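Local coordinates for insect group II chitinase (Ostrinia furnacalis, PDB 5Y2C), which probably hydrolyses chitin as a family 18 glycoside hydrolase, and is captured here as an engineered variant of its second catalytic domain with a chitooligosaccharide bound, at residues W124-C129 against K171-Y176; A165-S170 against I190-Y195. All blocks are in the same frame, centred on the assembly; numbering follows the deposited sequence.

Contact 1. Residues W124-C129 against K171-Y176; sequences WLYPKC and KRVIDY. With NAG (2-acetamido-2-deoxy-beta-D-glucopyranose), chain C; NAG (2-acetamido-2-deoxy-beta-D-glucopyranose), chain B.
Tyr126 and Val173 meet at about a right angle, and the tyrosine illustrates how one side chain can join substrate to scaffold. Its CB starts against the valine, 3.9 Å from Val173 CG1, and Tyr126 CG lies equally near that methyl. Farther out, Tyr126 CD1 is 4.1 Å from Val173 CG1, which forms a CH-pi contact over this face, 4.3 Å from the Tyr126 ring centroid and 27° off the ring normal. Val173 CG1 stands anti to its backbone N (chi1 173°), which sends this methyl to the ring and leaves CG2 for Cys129. Leu125 CB presses the opposite face of the ring, 3.6 Å above its plane. Tyr126 CE2 and CZ each come within about 3.5 Å of O6 of the chain C N-acetylglucosamine, which lies at the ring edge, and at the tip Tyr126 OH shares a 2.7 Å hydrogen bond with that O6. The loop follows a strand of the family 18 TIM barrel and carries the end of its DxDxE signature, where Leu125 is the engineered replacement for the catalytic glutamate; a cis peptide joins Leu125 to Tyr126. Beyond the ring, Cys129 SG, in a disulfide with Cys134, sits 3.6 Å from Tyr176 CB and oblique to the Tyr176 ring. The Lys128 chain, bent at chi2 (82°), lays CE 3.6 Å from Tyr176 CD1, while its NZ is hydrogen-bonded to Gly137 O.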
ATOM      1  N   TRP A 124     -10.722   2.947   3.231  1.00 34.35           N
ATOM      2  CA  TRP A 124     -11.901   2.089   3.193  1.00 26.05           C
ATOM      3  C   TRP A 124     -11.830   1.231   1.942  1.00 26.22           C
ATOM      4  O   TRP A 124     -11.855   1.758   0.827  1.00 28.90           O
ATOM      5  CB  TRP A 124     -13.184   2.918   3.224  1.00 27.06           C
ATOM      6  CG  TRP A 124     -14.438   2.133   3.046  1.00 29.33           C
ATOM      7  CD1 TRP A 124     -14.612   0.791   3.244  1.00 33.48           C
ATOM      8  CD2 TRP A 124     -15.703   2.637   2.601  1.00 33.80           C
ATOM      9  NE1 TRP A 124     -15.903   0.430   2.955  1.00 28.76           N
ATOM     10  CE2 TRP A 124     -16.595   1.544   2.554  1.00 29.52           C
ATOM     11  CE3 TRP A 124     -16.170   3.905   2.238  1.00 28.63           C
ATOM     12  CZ2 TRP A 124     -17.926   1.690   2.175  1.00 30.96           C
ATOM     13  CZ3 TRP A 124     -17.482   4.042   1.857  1.00 29.99           C
ATOM     14  CH2 TRP A 124     -18.346   2.944   1.828  1.00 38.36           C
ATOM     15  N   LEU A 125     -11.724  -0.082   2.124  1.00 26.53           N
ATOM     16  CA  LEU A 125     -11.543  -1.019   1.010  1.00 35.49           C
ATOM     17  C   LEU A 125     -12.781  -1.908   0.905  1.00 28.15           C
ATOM     18  O   LEU A 125     -12.853  -2.960   1.543  1.00 31.41           O
ATOM     19  CB  LEU A 125     -10.276  -1.873   1.169  1.00 24.91           C
ATOM     20  CG  LEU A 125      -8.923  -1.257   1.531  1.00 30.01           C
ATOM     21  CD1 LEU A 125      -7.812  -2.212   1.132  1.00 21.48           C
ATOM     22  CD2 LEU A 125      -8.721   0.100   0.881  1.00 32.18           C
ATOM     23  N   TYR A 126     -13.749  -1.504   0.078  1.00 30.12           N
ATOM     24  CA  TYR A 126     -13.747  -0.266  -0.717  1.00 27.25           C
ATOM     25  C   TYR A 126     -15.194   0.226  -0.719  1.00 33.42           C
ATOM     26  O   TYR A 126     -16.094  -0.556  -0.402  1.00 41.34           O
ATOM     27  CB  TYR A 126     -13.250  -0.505  -2.156  1.00 20.64           C
ATOM     28  CG  TYR A 126     -12.052  -1.418  -2.269  1.00 29.80           C
ATOM     29  CD1 TYR A 126     -12.210  -2.798  -2.256  1.00 33.64           C
ATOM     30  CD2 TYR A 126     -10.761  -0.913  -2.405  1.00 31.08           C
ATOM     31  CE1 TYR A 126     -11.136  -3.654  -2.355  1.00 32.28           C
ATOM     32  CE2 TYR A 126      -9.660  -1.773  -2.519  1.00 33.71           C
ATOM     33  CZ  TYR A 126      -9.861  -3.147  -2.496  1.00 33.03           C
ATOM     34  OH  TYR A 126      -8.812  -4.046  -2.592  1.00 33.89           O
ATOM     35  N   PRO A 127     -15.444   1.488  -1.078  1.00 36.05           N
ATOM     36  CA  PRO A 127     -16.838   1.937  -1.222  1.00 33.15           C
ATOM     37  C   PRO A 127     -17.576   1.045  -2.201  1.00 27.42           C
ATOM     38  O   PRO A 127     -17.040   0.685  -3.251  1.00 33.87           O
ATOM     39  CB  PRO A 127     -16.706   3.367  -1.750  1.00 31.37           C
ATOM     40  CG  PRO A 127     -15.351   3.811  -1.321  1.00 26.35           C
ATOM     41  CD  PRO A 127     -14.485   2.585  -1.329  1.00 36.26           C
ATOM     42  N   LYS A 128     -18.787   0.635  -1.815  1.00 27.61           N
ATOM     43  CA  LYS A 128     -19.664  -0.230  -2.609  1.00 32.23           C
ATOM     44  C   LYS A 128     -19.143  -1.667  -2.712  1.00 44.54           C
ATOM     45  O   LYS A 128     -19.896  -2.616  -2.459  1.00 36.34           O
ATOM     46  CB  LYS A 128     -19.913   0.372  -3.997  1.00 33.52           C
ATOM     47  CG  LYS A 128     -20.385  -0.625  -5.033  1.00 42.03           C
ATOM     48  CD  LYS A 128     -21.877  -0.863  -4.936  1.00 56.24           C
ATOM     49  CE  LYS A 128     -22.384  -1.709  -6.093  1.00 34.75           C
ATOM     50  NZ  LYS A 128     -23.657  -2.357  -5.695  1.00 47.11           N
ATOM     51  N   CYS A 129     -17.877  -1.857  -3.082  1.00 34.28           N
ATOM     52  CA  CYS A 129     -17.284  -3.201  -3.132  1.00 36.76           C
ATOM     53  C   CYS A 129     -16.619  -3.521  -1.789  1.00 31.17           C
ATOM     54  O   CYS A 129     -15.392  -3.541  -1.643  1.00 33.57           O
ATOM     55  CB  CYS A 129     -16.288  -3.295  -4.283  1.00 42.16           C
ATOM     56  SG  CYS A 129     -16.968  -2.811  -5.887  1.00 34.70           S
ATOM     57  N   LYS A 171     -10.080  -2.052 -12.279  1.00 26.43           N
ATOM     58  CA  LYS A 171     -10.993  -1.260 -13.101  1.00 29.39           C
ATOM     59  C   LYS A 171     -12.422  -1.354 -12.576  1.00 30.79           C
ATOM     60  O   LYS A 171     -13.094  -0.333 -12.374  1.00 32.79           O
ATOM     61  CB  LYS A 171     -10.931  -1.743 -14.552  1.00 33.77           C
ATOM     62  CG  LYS A 171     -11.861  -0.972 -15.485  1.00 34.23           C
ATOM     63  CD  LYS A 171     -12.153  -1.745 -16.766  1.00 46.80           C
ATOM     64  CE  LYS A 171     -12.832  -0.872 -17.798  1.00 29.52           C
ATOM     65  NZ  LYS A 171     -14.213  -0.539 -17.392  1.00 44.61           N
ATOM     66  N   ARG A 172     -12.888  -2.579 -12.313  1.00 39.42           N
ATOM     67  CA  ARG A 172     -14.280  -2.782 -11.938  1.00 29.19           C
ATOM     68  C   ARG A 172     -14.600  -2.175 -10.576  1.00 44.89           C
ATOM     69  O   ARG A 172     -15.661  -1.568 -10.403  1.00 34.09           O
ATOM     70  CB  ARG A 172     -14.622  -4.278 -12.020  1.00 27.18           C
ATOM     71  CG  ARG A 172     -15.648  -4.837 -11.045  1.00 62.52           C
ATOM     72  CD  ARG A 172     -15.675  -6.377 -11.200  1.00 41.80           C
ATOM     73  NE  ARG A 172     -15.944  -7.100  -9.958  1.00 58.71           N
ATOM     74  CZ  ARG A 172     -17.147  -7.187  -9.404  1.00 63.42           C
ATOM     75  NH1 ARG A 172     -18.163  -6.586  -9.992  1.00 81.64           N
ATOM     76  NH2 ARG A 172     -17.341  -7.867  -8.272  1.00 70.88           N
ATOM     77  N   VAL A 173     -13.669  -2.250  -9.630  1.00 33.94           N
ATOM     78  CA  VAL A 173     -13.891  -1.589  -8.343  1.00 32.16           C
ATOM     79  C   VAL A 173     -13.912  -0.071  -8.514  1.00 30.51           C
ATOM     80  O   VAL A 173     -14.732   0.625  -7.899  1.00 30.67           O
ATOM     81  CB  VAL A 173     -12.841  -2.044  -7.297  1.00 32.33           C
ATOM     82  CG1 VAL A 173     -12.958  -1.247  -6.012  1.00 26.53           C
ATOM     83  CG2 VAL A 173     -13.002  -3.532  -6.986  1.00 22.33           C
ATOM     84  N   ILE A 174     -13.017   0.468  -9.348  1.00 32.73           N
ATOM     85  CA  ILE A 174     -12.973   1.915  -9.565  1.00 31.09           C
ATOM     86  C   ILE A 174     -14.317   2.406 -10.081  1.00 27.73           C
ATOM     87  O   ILE A 174     -14.878   3.388  -9.573  1.00 41.49           O
ATOM     88  CB  ILE A 174     -11.840   2.281 -10.543  1.00 46.06           C
ATOM     89  CG1 ILE A 174     -10.478   1.916  -9.935  1.00 28.36           C
ATOM     90  CG2 ILE A 174     -11.945   3.779 -10.975  1.00 23.13           C
ATOM     91  CD1 ILE A 174      -9.356   1.823 -10.955  1.00 26.66           C
ATOM     92  N   ASP A 175     -14.872   1.702 -11.080  1.00 31.20           N
ATOM     93  CA  ASP A 175     -16.158   2.085 -11.657  1.00 30.92           C
ATOM     94  C   ASP A 175     -17.266   2.097 -10.607  1.00 27.77           C
ATOM     95  O   ASP A 175     -18.088   3.017 -10.580  1.00 33.28           O
ATOM     96  CB  ASP A 175     -16.532   1.132 -12.795  1.00 24.84           C
ATOM     97  CG  ASP A 175     -15.577   1.215 -13.959  1.00 31.64           C
ATOM     98  OD1 ASP A 175     -14.984   2.301 -14.154  1.00 39.08           O
ATOM     99  OD2 ASP A 175     -15.451   0.217 -14.714  1.00 40.22           O
ATOM    100  N   TYR A 176     -17.279   1.113  -9.707  1.00 28.33           N
ATOM    101  CA  TYR A 176     -18.317   1.060  -8.679  1.00 33.92           C
ATOM    102  C   TYR A 176     -18.070   2.055  -7.543  1.00 28.96           C
ATOM    103  O   TYR A 176     -19.029   2.574  -6.966  1.00 33.14           O
ATOM    104  CB  TYR A 176     -18.399  -0.339  -8.071  1.00 31.44           C
ATOM    105  CG  TYR A 176     -19.135  -1.413  -8.833  1.00 33.25           C
ATOM    106  CD1 TYR A 176     -20.494  -1.311  -9.134  1.00 35.68           C
ATOM    107  CD2 TYR A 176     -18.468  -2.548  -9.232  1.00 25.15           C
ATOM    108  CE1 TYR A 176     -21.145  -2.329  -9.814  1.00 24.86           C
ATOM    109  CE2 TYR A 176     -19.096  -3.552  -9.901  1.00 37.68           C
ATOM    110  CZ  TYR A 176     -20.422  -3.449 -10.197  1.00 29.35           C
ATOM    111  OH  TYR A 176     -20.988  -4.500 -10.874  1.00 37.67           O
TER
HETATM  112  C1  NAG C   3      -6.550  -7.064  -1.165  1.00 29.83           C
HETATM  113  C2  NAG C   3      -5.698  -7.437   0.014  1.00 29.01           C
HETATM  114  C3  NAG C   3      -5.447  -6.209   0.859  1.00 39.71           C
HETATM  115  C4  NAG C   3      -4.968  -5.021   0.074  1.00 27.56           C
HETATM  116  C5  NAG C   3      -5.926  -4.812  -1.061  1.00 29.23           C
HETATM  117  C6  NAG C   3      -5.397  -3.803  -2.032  1.00 33.86           C
HETATM  118  C7  NAG C   3      -5.983  -9.731   0.796  1.00 56.87           C
HETATM  119  C8  NAG C   3      -6.889 -10.629   1.500  1.00 15.63           C
HETATM  120  N2  NAG C   3      -6.290  -8.469   0.794  1.00 27.00           N
HETATM  121  O3  NAG C   3      -4.503  -6.543   1.813  1.00 32.90           O
HETATM  122  O4  NAG C   3      -5.007  -3.974   1.003  1.00 32.10           O
HETATM  123  O5  NAG C   3      -5.988  -5.980  -1.769  1.00 27.29           O
HETATM  124  O6  NAG C   3      -6.345  -2.926  -2.524  1.00 32.98           O
HETATM  125  O7  NAG C   3      -5.036 -10.178   0.303  1.00 33.64           O
HETATM  126  C1  NAG B   4      -3.984  -3.009   1.084  1.00 30.49           C
HETATM  127  C2  NAG B   4      -4.085  -2.331   2.433  1.00 18.80           C
HETATM  128  C3  NAG B   4      -3.469  -3.140   3.569  1.00 35.26           C
HETATM  129  C4  NAG B   4      -2.794  -4.448   3.191  1.00 31.45           C
HETATM  130  C5  NAG B   4      -1.951  -4.130   1.974  1.00 31.30           C
HETATM  131  C6  NAG B   4      -1.239  -5.301   1.371  1.00 24.91           C
HETATM  132  C7  NAG B   4      -4.173   0.062   2.594  1.00 25.09           C
HETATM  133  C8  NAG B   4      -3.372   1.289   2.472  1.00 19.97           C
HETATM  134  N2  NAG B   4      -3.506  -1.024   2.437  1.00 28.80           N
HETATM  135  O3  NAG B   4      -4.466  -3.353   4.515  1.00 26.82           O
HETATM  136  O4  NAG B   4      -2.018  -4.921   4.217  1.00 33.43           O
HETATM  137  O5  NAG B   4      -2.702  -3.508   0.947  1.00 34.61           O
HETATM  138  O6  NAG B   4      -2.101  -6.356   1.152  1.00 34.63           O
HETATM  139  O7  NAG B   4      -5.312   0.097   2.834  1.00 29.06           O

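Contact 2. Residues A165-S170 against I190-Y195; sequences AAVSAS and ISLMTY. With NAG (2-acetamido-2-deoxy-beta-D-glucopyranose), chain B; NAG (2-acetamido-2-deoxy-beta-D-glucopyranose), chain C.
Met193 sets CG anti to its carbonyl carbon (chi1 -73°), runs on extended, and then folds about the CG-SD bond (chi3 -59°), bringing SD beside Ala166 and turning CE back between Val167 O and O6 of the chain C sugar. Ala166 CB and Met193 SD are 4.0 Å apart, and together they line the sugar site: Met193 SD lies 3.5 Å from C7 of the chain B N-acetylglucosamine, whose acetamido methyl C8 approaches Ala166 CB to 3.7 Å. Replacing the methionine by an alanine would probably leave that acetamido group and Ala166 CB without their sulfur neighbour and open a gap beneath the sugar. Behind this surface the strands run parallel. Val167 is gripped from both ends, N donating to Ser191 O and O accepting from Met193 N at 2.9 Å, and Ser191 N donates to Ala165 O. On the reverse face of the sheet, Val167 CG2 reaches Ile190 CG2 at 3.6 Å and touches Leu192 CD2. Farther along both segments, a water accepts from Ala169 N and donates to Met193 O, while Tyr195 OH donates to O5 of the chain B sugar at 3.2 Å. These are adjacent staves of the TIM barrel: backbone bonds tie Ala166 to Leu122 and Leu192 to strand 241-254, Met341 of strand 339-343 packs on Ser191 and Met193, and helix 224-233 covers Val167 and Leu192 through Trp231.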
ATOM      1  N   ALA A 165      -6.336   9.452   0.276  1.00 29.05           N
ATOM      2  CA  ALA A 165      -7.086   8.207   0.249  1.00 22.83           C
ATOM      3  C   ALA A 165      -6.284   7.169  -0.516  1.00 27.00           C
ATOM      4  O   ALA A 165      -5.666   7.487  -1.536  1.00 23.85           O
ATOM      5  CB  ALA A 165      -8.467   8.392  -0.397  1.00 28.23           C
ATOM      6  N   ALA A 166      -6.289   5.934   0.003  1.00 27.00           N
ATOM      7  CA  ALA A 166      -5.748   4.763  -0.679  1.00 25.86           C
ATOM      8  C   ALA A 166      -6.889   4.056  -1.398  1.00 32.43           C
ATOM      9  O   ALA A 166      -7.936   3.790  -0.803  1.00 30.03           O
ATOM     10  CB  ALA A 166      -5.086   3.813   0.322  1.00 18.97           C
ATOM     11  N   VAL A 167      -6.677   3.713  -2.661  1.00 25.01           N
ATOM     12  CA  VAL A 167      -7.777   3.295  -3.517  1.00 20.39           C
ATOM     13  C   VAL A 167      -7.384   2.073  -4.329  1.00 32.21           C
ATOM     14  O   VAL A 167      -6.206   1.816  -4.588  1.00 27.96           O
ATOM     15  CB  VAL A 167      -8.207   4.427  -4.471  1.00 28.26           C
ATOM     16  CG1 VAL A 167      -8.697   5.668  -3.688  1.00 17.80           C
ATOM     17  CG2 VAL A 167      -7.052   4.753  -5.421  1.00 22.57           C
ATOM     18  N   SER A 168      -8.408   1.344  -4.765  1.00 27.16           N
ATOM     19  CA  SER A 168      -8.217   0.122  -5.523  1.00 25.18           C
ATOM     20  C   SER A 168      -7.535   0.393  -6.861  1.00 28.54           C
ATOM     21  O   SER A 168      -7.606   1.490  -7.418  1.00 29.42           O
ATOM     22  CB  SER A 168      -9.557  -0.550  -5.766  1.00 27.80           C
ATOM     23  OG  SER A 168      -9.411  -1.633  -6.659  1.00 32.04           O
ATOM     24  N   ALA A 169      -6.865  -0.640  -7.372  1.00 35.66           N
ATOM     25  CA  ALA A 169      -6.291  -0.634  -8.703  1.00 27.84           C
ATOM     26  C   ALA A 169      -7.158  -1.367  -9.722  1.00 28.50           C
ATOM     27  O   ALA A 169      -6.858  -1.322 -10.914  1.00 34.24           O
ATOM     28  CB  ALA A 169      -4.896  -1.245  -8.663  1.00 27.05           C
ATOM     29  N   SER A 170      -8.243  -1.999  -9.294  1.00 26.71           N
ATOM     30  CA  SER A 170      -9.082  -2.776 -10.196  1.00 27.64           C
ATOM     31  C   SER A 170     -10.027  -1.868 -10.958  1.00 32.45           C
ATOM     32  O   SER A 170     -10.728  -1.043 -10.360  1.00 29.92           O
ATOM     33  CB  SER A 170      -9.885  -3.818  -9.417  1.00 25.84           C
ATOM     34  OG  SER A 170     -11.040  -4.226 -10.132  1.00 42.23           O
ATOM     35  N   ILE A 190      -3.931  10.790  -4.173  1.00 29.86           N
ATOM     36  CA  ILE A 190      -4.673   9.549  -4.310  1.00 33.98           C
ATOM     37  C   ILE A 190      -3.641   8.442  -4.408  1.00 28.83           C
ATOM     38  O   ILE A 190      -2.900   8.369  -5.394  1.00 33.16           O
ATOM     39  CB  ILE A 190      -5.586   9.550  -5.540  1.00 27.24           C
ATOM     40  CG1 ILE A 190      -6.699  10.584  -5.387  1.00 32.98           C
ATOM     41  CG2 ILE A 190      -6.164   8.174  -5.759  1.00 31.07           C
ATOM     42  CD1 ILE A 190      -7.400  10.923  -6.678  1.00 26.49           C
ATOM     43  N   SER A 191      -3.563   7.595  -3.381  1.00 36.29           N
ATOM     44  CA  SER A 191      -2.601   6.486  -3.378  1.00 25.99           C
ATOM     45  C   SER A 191      -3.222   5.300  -4.101  1.00 23.22           C
ATOM     46  O   SER A 191      -4.056   4.582  -3.547  1.00 25.54           O
ATOM     47  CB  SER A 191      -2.185   6.132  -1.956  1.00 29.55           C
ATOM     48  OG  SER A 191      -1.219   7.057  -1.478  1.00 30.43           O
ATOM     49  N   LEU A 192      -2.812   5.098  -5.348  1.00 32.56           N
ATOM     50  CA  LEU A 192      -3.231   3.926  -6.102  1.00 24.00           C
ATOM     51  C   LEU A 192      -2.576   2.691  -5.494  1.00 31.97           C
ATOM     52  O   LEU A 192      -1.344   2.619  -5.398  1.00 32.55           O
ATOM     53  CB  LEU A 192      -2.816   4.070  -7.559  1.00 21.03           C
ATOM     54  CG  LEU A 192      -3.230   5.315  -8.333  1.00 26.21           C
ATOM     55  CD1 LEU A 192      -2.720   5.177  -9.761  1.00 25.26           C
ATOM     56  CD2 LEU A 192      -4.754   5.532  -8.295  1.00 24.12           C
ATOM     57  N   MET A 193      -3.383   1.735  -5.035  1.00 29.78           N
ATOM     58  CA  MET A 193      -2.826   0.501  -4.485  1.00 25.34           C
ATOM     59  C   MET A 193      -2.564  -0.438  -5.661  1.00 38.56           C
ATOM     60  O   MET A 193      -3.235  -1.453  -5.876  1.00 27.76           O
ATOM     61  CB  MET A 193      -3.736  -0.105  -3.433  1.00 23.22           C
ATOM     62  CG  MET A 193      -3.708   0.695  -2.114  1.00 25.51           C
ATOM     63  SD  MET A 193      -4.733  -0.019  -0.837  1.00 31.25           S
ATOM     64  CE  MET A 193      -6.318   0.028  -1.672  1.00 27.34           C
ATOM     65  N   THR A 194      -1.557  -0.059  -6.441  1.00 27.60           N
ATOM     66  CA  THR A 194      -1.224  -0.772  -7.659  1.00 23.55           C
ATOM     67  C   THR A 194      -0.482  -2.069  -7.372  1.00 25.83           C
ATOM     68  O   THR A 194       0.596  -2.327  -7.908  1.00 27.30           O
ATOM     69  CB  THR A 194      -0.416   0.153  -8.544  1.00 21.42           C
ATOM     70  OG1 THR A 194       0.446   0.954  -7.709  1.00 23.98           O
ATOM     71  CG2 THR A 194      -1.362   1.046  -9.333  1.00 18.85           C
ATOM     72  N   TYR A 195      -1.095  -2.919  -6.557  1.00 25.64           N
ATOM     73  CA  TYR A 195      -0.532  -4.225  -6.255  1.00 22.55           C
ATOM     74  C   TYR A 195      -1.671  -5.151  -5.854  1.00 31.49           C
ATOM     75  O   TYR A 195      -2.838  -4.747  -5.814  1.00 26.52           O
ATOM     76  CB  TYR A 195       0.530  -4.124  -5.165  1.00 27.35           C
ATOM     77  CG  TYR A 195       0.078  -3.337  -3.955  1.00 27.03           C
ATOM     78  CD1 TYR A 195      -0.818  -3.884  -3.047  1.00 27.70           C
ATOM     79  CD2 TYR A 195       0.568  -2.056  -3.711  1.00 24.83           C
ATOM     80  CE1 TYR A 195      -1.230  -3.174  -1.936  1.00 35.34           C
ATOM     81  CE2 TYR A 195       0.173  -1.344  -2.594  1.00 24.50           C
ATOM     82  CZ  TYR A 195      -0.731  -1.903  -1.708  1.00 31.44           C
ATOM     83  OH  TYR A 195      -1.144  -1.206  -0.588  1.00 23.50           O
TER
HETATM   84  C1  NAG B   4      -3.984  -3.009   1.084  1.00 30.49           C
HETATM   85  C2  NAG B   4      -4.085  -2.331   2.433  1.00 18.80           C
HETATM   86  C3  NAG B   4      -3.469  -3.140   3.569  1.00 35.26           C
HETATM   87  C4  NAG B   4      -2.794  -4.448   3.191  1.00 31.45           C
HETATM   88  C5  NAG B   4      -1.951  -4.130   1.974  1.00 31.30           C
HETATM   89  C6  NAG B   4      -1.239  -5.301   1.371  1.00 24.91           C
HETATM   90  C7  NAG B   4      -4.173   0.062   2.594  1.00 25.09           C
HETATM   91  C8  NAG B   4      -3.372   1.289   2.472  1.00 19.97           C
HETATM   92  N2  NAG B   4      -3.506  -1.024   2.437  1.00 28.80           N
HETATM   93  O3  NAG B   4      -4.466  -3.353   4.515  1.00 26.82           O
HETATM   94  O4  NAG B   4      -2.018  -4.921   4.217  1.00 33.43           O
HETATM   95  O5  NAG B   4      -2.702  -3.508   0.947  1.00 34.61           O
HETATM   96  O6  NAG B   4      -2.101  -6.356   1.152  1.00 34.63           O
HETATM   97  O7  NAG B   4      -5.312   0.097   2.834  1.00 29.06           O
HETATM   98  C1  NAG C   3      -6.550  -7.064  -1.165  1.00 29.83           C
HETATM   99  C2  NAG C   3      -5.698  -7.437   0.014  1.00 29.01           C
HETATM  100  C3  NAG C   3      -5.447  -6.209   0.859  1.00 39.71           C
HETATM  101  C4  NAG C   3      -4.968  -5.021   0.074  1.00 27.56           C
HETATM  102  C5  NAG C   3      -5.926  -4.812  -1.061  1.00 29.23           C
HETATM  103  C6  NAG C   3      -5.397  -3.803  -2.032  1.00 33.86           C
HETATM  104  C7  NAG C   3      -5.983  -9.731   0.796  1.00 56.87           C
HETATM  105  C8  NAG C   3      -6.889 -10.629   1.500  1.00 15.63           C
HETATM  106  N2  NAG C   3      -6.290  -8.469   0.794  1.00 27.00           N
HETATM  107  O3  NAG C   3      -4.503  -6.543   1.813  1.00 32.90           O
HETATM  108  O4  NAG C   3      -5.007  -3.974   1.003  1.00 32.10           O
HETATM  109  O5  NAG C   3      -5.988  -5.980  -1.769  1.00 27.29           O
HETATM  110  O6  NAG C   3      -6.345  -2.926  -2.524  1.00 32.98           O
HETATM  111  O7  NAG C   3      -5.036 -10.178   0.303  1.00 33.64           O
HETATM  112  O   HOH W   1      -5.859  -2.716  -5.780  1.00 36.55           O

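Overall arrangement
Both contacts are largely buried, yet they differ in depth: the centre of contact 2 lies about 7 Å from the centre of the chain, that of contact 1 about 16 Å, and Tyr176 there is partly exposed. Contact 2 joins neighbouring barrel strands through backbone hydrogen bonds; contact 1 joins a strand-end loop to a helix mainly by side-chain contacts, a cysteine sulfur among them. Their segments alternate along the chain, and 165-170 leads directly into the helix of 171-176. They meet where Ser168 CB packs on Tyr126 and Val173, and where Leu125 touches Met193. Both reach the same two sugars, consistent with a binding cleft built at the strand ends.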